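Local coordinates for protein probable chitinase A (Chromobacterium violaceum, PDB 4TX8) that probably hydrolyses chitin as an endo-acting family 18 glycoside hydrolase, with a carbohydrate-binding module thought to bind chitin, at residues R341-A346 / A390-M395. Sequence-based numbering, arbitrary orientation.
Sequences RPDQVA and AFRGVM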
ATOM      1  N   ARG A 341      10.281 -12.633  -9.329  1.00 29.12           N
ATOM      2  CA  ARG A 341      11.309 -11.692  -9.755  1.00 31.58           C
ATOM      3  C   ARG A 341      11.395 -10.545  -8.757  1.00 33.54           C
ATOM      4  O   ARG A 341      10.383 -10.155  -8.174  1.00 33.22           O
ATOM      5  CB  ARG A 341      11.012 -11.145 -11.150  1.00 30.99           C
ATOM      6  CG  ARG A 341      10.947 -12.192 -12.250  1.00 33.28           C
ATOM      7  CD  ARG A 341      10.865 -11.510 -13.605  1.00 34.39           C
ATOM      8  NE  ARG A 341       9.901 -10.417 -13.579  1.00 36.06           N
ATOM      9  CZ  ARG A 341       8.616 -10.551 -13.881  1.00 37.80           C
ATOM     10  NH1 ARG A 341       8.142 -11.733 -14.251  1.00 40.15           N
ATOM     11  NH2 ARG A 341       7.808  -9.503 -13.821  1.00 33.85           N
ATOM     12  N   PRO A 342      12.604 -10.002  -8.551  1.00 35.09           N
ATOM     13  CA  PRO A 342      12.769  -8.837  -7.674  1.00 30.57           C
ATOM     14  C   PRO A 342      11.880  -7.658  -8.071  1.00 30.31           C
ATOM     15  O   PRO A 342      11.416  -6.936  -7.188  1.00 27.13           O
ATOM     16  CB  PRO A 342      14.247  -8.485  -7.839  1.00 30.41           C
ATOM     17  CG  PRO A 342      14.900  -9.793  -8.178  1.00 37.19           C
ATOM     18  CD  PRO A 342      13.897 -10.530  -9.022  1.00 37.18           C
ATOM     19  N   ASP A 343      11.625  -7.475  -9.365  1.00 29.08           N
ATOM     20  CA  ASP A 343      10.790  -6.361  -9.811  1.00 31.64           C
ATOM     21  C   ASP A 343       9.320  -6.557  -9.439  1.00 29.07           C
ATOM     22  O   ASP A 343       8.505  -5.653  -9.625  1.00 31.15           O
ATOM     23  CB  ASP A 343      10.922  -6.147 -11.325  1.00 33.36           C
ATOM     24  CG  ASP A 343      10.421  -7.333 -12.138  1.00 37.08           C
ATOM     25  OD1 ASP A 343       9.188  -7.495 -12.272  1.00 38.30           O
ATOM     26  OD2 ASP A 343      11.261  -8.090 -12.664  1.00 40.78           O
ATOM     27  N   GLN A 344       8.986  -7.735  -8.915  1.00 29.43           N
ATOM     28  CA  GLN A 344       7.617  -8.045  -8.505  1.00 28.01           C
ATOM     29  C   GLN A 344       7.426  -7.930  -7.000  1.00 27.53           C
ATOM     30  O   GLN A 344       6.344  -8.213  -6.482  1.00 26.65           O
ATOM     31  CB  GLN A 344       7.227  -9.458  -8.936  1.00 27.60           C
ATOM     32  CG  GLN A 344       7.066  -9.660 -10.426  1.00 28.07           C
ATOM     33  CD  GLN A 344       6.727 -11.099 -10.757  1.00 29.37           C
ATOM     34  OE1 GLN A 344       7.558 -11.993 -10.605  1.00 31.28           O
ATOM     35  NE2 GLN A 344       5.494 -11.333 -11.191  1.00 27.55           N
ATOM     36  N   VAL A 345       8.478  -7.535  -6.292  1.00 28.92           N
ATOM     37  CA  VAL A 345       8.440  -7.557  -4.837  1.00 27.41           C
ATOM     38  C   VAL A 345       8.780  -6.201  -4.223  1.00 27.79           C
ATOM     39  O   VAL A 345       9.758  -5.552  -4.600  1.00 27.63           O
ATOM     40  CB  VAL A 345       9.404  -8.627  -4.274  1.00 25.62           C
ATOM     41  CG1 VAL A 345       9.318  -8.685  -2.755  1.00 24.01           C
ATOM     42  CG2 VAL A 345       9.090  -9.995  -4.876  1.00 20.94           C
ATOM     43  N   ALA A 346       7.948  -5.783  -3.276  1.00 26.72           N
ATOM     44  CA  ALA A 346       8.183  -4.583  -2.489  1.00 23.28           C
ATOM     45  C   ALA A 346       7.780  -4.890  -1.051  1.00 24.74           C
ATOM     46  O   ALA A 346       7.194  -5.942  -0.791  1.00 24.44           O
ATOM     47  CB  ALA A 346       7.394  -3.407  -3.046  1.00 21.69           C
ATOM     48  N   ALA A 390      16.989  -4.658  -9.201  1.00 32.16           N
ATOM     49  CA  ALA A 390      15.660  -4.334  -9.711  1.00 32.85           C
ATOM     50  C   ALA A 390      14.548  -4.506  -8.671  1.00 32.30           C
ATOM     51  O   ALA A 390      13.375  -4.572  -9.035  1.00 32.62           O
ATOM     52  CB  ALA A 390      15.352  -5.178 -10.941  1.00 31.48           C
ATOM     53  N   PHE A 391      14.909  -4.580  -7.391  1.00 29.97           N
ATOM     54  CA  PHE A 391      13.909  -4.640  -6.322  1.00 28.08           C
ATOM     55  C   PHE A 391      12.939  -3.467  -6.465  1.00 26.77           C
ATOM     56  O   PHE A 391      13.368  -2.326  -6.615  1.00 28.91           O
ATOM     57  CB  PHE A 391      14.576  -4.625  -4.942  1.00 26.98           C
ATOM     58  CG  PHE A 391      13.612  -4.809  -3.804  1.00 27.54           C
ATOM     59  CD1 PHE A 391      13.144  -6.070  -3.472  1.00 25.54           C
ATOM     60  CD2 PHE A 391      13.166  -3.719  -3.070  1.00 21.33           C
ATOM     61  CE1 PHE A 391      12.249  -6.243  -2.429  1.00 27.27           C
ATOM     62  CE2 PHE A 391      12.272  -3.885  -2.024  1.00 24.35           C
ATOM     63  CZ  PHE A 391      11.813  -5.147  -1.704  1.00 25.02           C
ATOM     64  N   ARG A 392      11.639  -3.755  -6.436  1.00 27.13           N
ATOM     65  CA  ARG A 392      10.632  -2.772  -6.840  1.00 28.37           C
ATOM     66  C   ARG A 392      10.497  -1.592  -5.875  1.00 28.96           C
ATOM     67  O   ARG A 392      10.360  -0.451  -6.313  1.00 32.24           O
ATOM     68  CB  ARG A 392       9.270  -3.445  -7.023  1.00 26.50           C
ATOM     69  CG  ARG A 392       8.190  -2.512  -7.571  1.00 27.80           C
ATOM     70  CD  ARG A 392       8.560  -1.949  -8.949  1.00 28.39           C
ATOM     71  NE  ARG A 392       8.472  -2.960 -10.002  1.00 27.14           N
ATOM     72  CZ  ARG A 392       8.484  -2.692 -11.305  1.00 30.25           C
ATOM     73  NH1 ARG A 392       8.580  -1.439 -11.729  1.00 30.48           N
ATOM     74  NH2 ARG A 392       8.398  -3.678 -12.189  1.00 30.61           N
ATOM     75  N   GLY A 393      10.522  -1.849  -4.570  1.00 26.54           N
ATOM     76  CA  GLY A 393      10.554  -0.749  -3.621  1.00 25.83           C
ATOM     77  C   GLY A 393       9.697  -0.830  -2.370  1.00 27.26           C
ATOM     78  O   GLY A 393       9.747  -1.810  -1.622  1.00 28.19           O
ATOM     79  N   VAL A 394       8.915   0.225  -2.139  1.00 23.50           N
ATOM     80  CA  VAL A 394       8.237   0.434  -0.862  1.00 22.29           C
ATOM     81  C   VAL A 394       6.755   0.778  -1.026  1.00 24.44           C
ATOM     82  O   VAL A 394       6.387   1.601  -1.868  1.00 25.71           O
ATOM     83  CB  VAL A 394       8.922   1.570  -0.059  1.00 23.21           C
ATOM     84  CG1 VAL A 394       8.223   1.801   1.278  1.00 18.98           C
ATOM     85  CG2 VAL A 394      10.402   1.264   0.158  1.00 23.75           C
ATOM     86  N   MET A 395       5.909   0.140  -0.221  1.00 20.82           N
ATOM     87  CA  MET A 395       4.503   0.523  -0.114  1.00 19.88           C
ATOM     88  C   MET A 395       4.221   1.064   1.280  1.00 25.21           C
ATOM     89  O   MET A 395       4.815   0.604   2.257  1.00 24.15           O
ATOM     90  CB  MET A 395       3.583  -0.668  -0.416  1.00 18.05           C
ATOM     91  CG  MET A 395       2.088  -0.410  -0.198  1.00 23.25           C
ATOM     92  SD  MET A 395       1.533  -0.616   1.519  1.00 26.21           S
ATOM     93  CE  MET A 395       1.005  -2.336   1.520  1.00 25.26           C
TER
HETATM   94  O   HOH W   1       6.865  -5.983 -12.199  1.00 26.86           O
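Arg-392 N meets two carbonyls of the facing segment, donating to Val-345 O at 3.2 Å and weakly to Pro-342 O, while 341-346 and 390-395 lie side by side and run in the same general direction, Pro-342 nearest Phe-391 and Ala-346 nearest Gly-393. The side chain of Arg-392 then reaches back to the short 3-10 turn of 342-344. It is bent at chi2 (60°) and chi3 (72°), and its NE delivers a nearly straight bond of 2.7 Å to Asp-343 O, lying close to the guanidinium plane and falling on a lone pair of the carbonyl; NH2 adds a weak bond to the same oxygen. The Asp-343 carboxylate, turned 88° from this guanidinium, makes a long salt bridge from OD1 to Arg-392 NH2 (3.9 Å), and a water donates to OD1 and is held weakly by NH2. Arg-341 holds the carboxylate side-on, NE to OD2 (2.8 Å) and NH2 to OD1, both on syn lone pairs, so two arginines share one acid, which probably offsets their mutual repulsion. In the (beta/alpha)8 barrel of this GH18 domain, the segments lead into neighbouring parallel strands, 345-350 and 393-397, connected through helix 363-375; the second pairs in turn with the first barrel strand, 108-114. Arg-392 reaches the chain before that strand, with NH1 bonded to Ala-105 O and a cation-pi contact to Phe-104. On the helix-covered side, one face of the Phe-391 ring receives Val-345 O, 3.4 Å above the plane and displaced toward the rim. Its CE1 also touches Val-345 CG1 (3.8 Å), and helices 313-325 and 363-375 pack against the ring. Ala-346 CB, directed to the other side of the sheet, sits tightly against Gly-393 O at 3.2 Å.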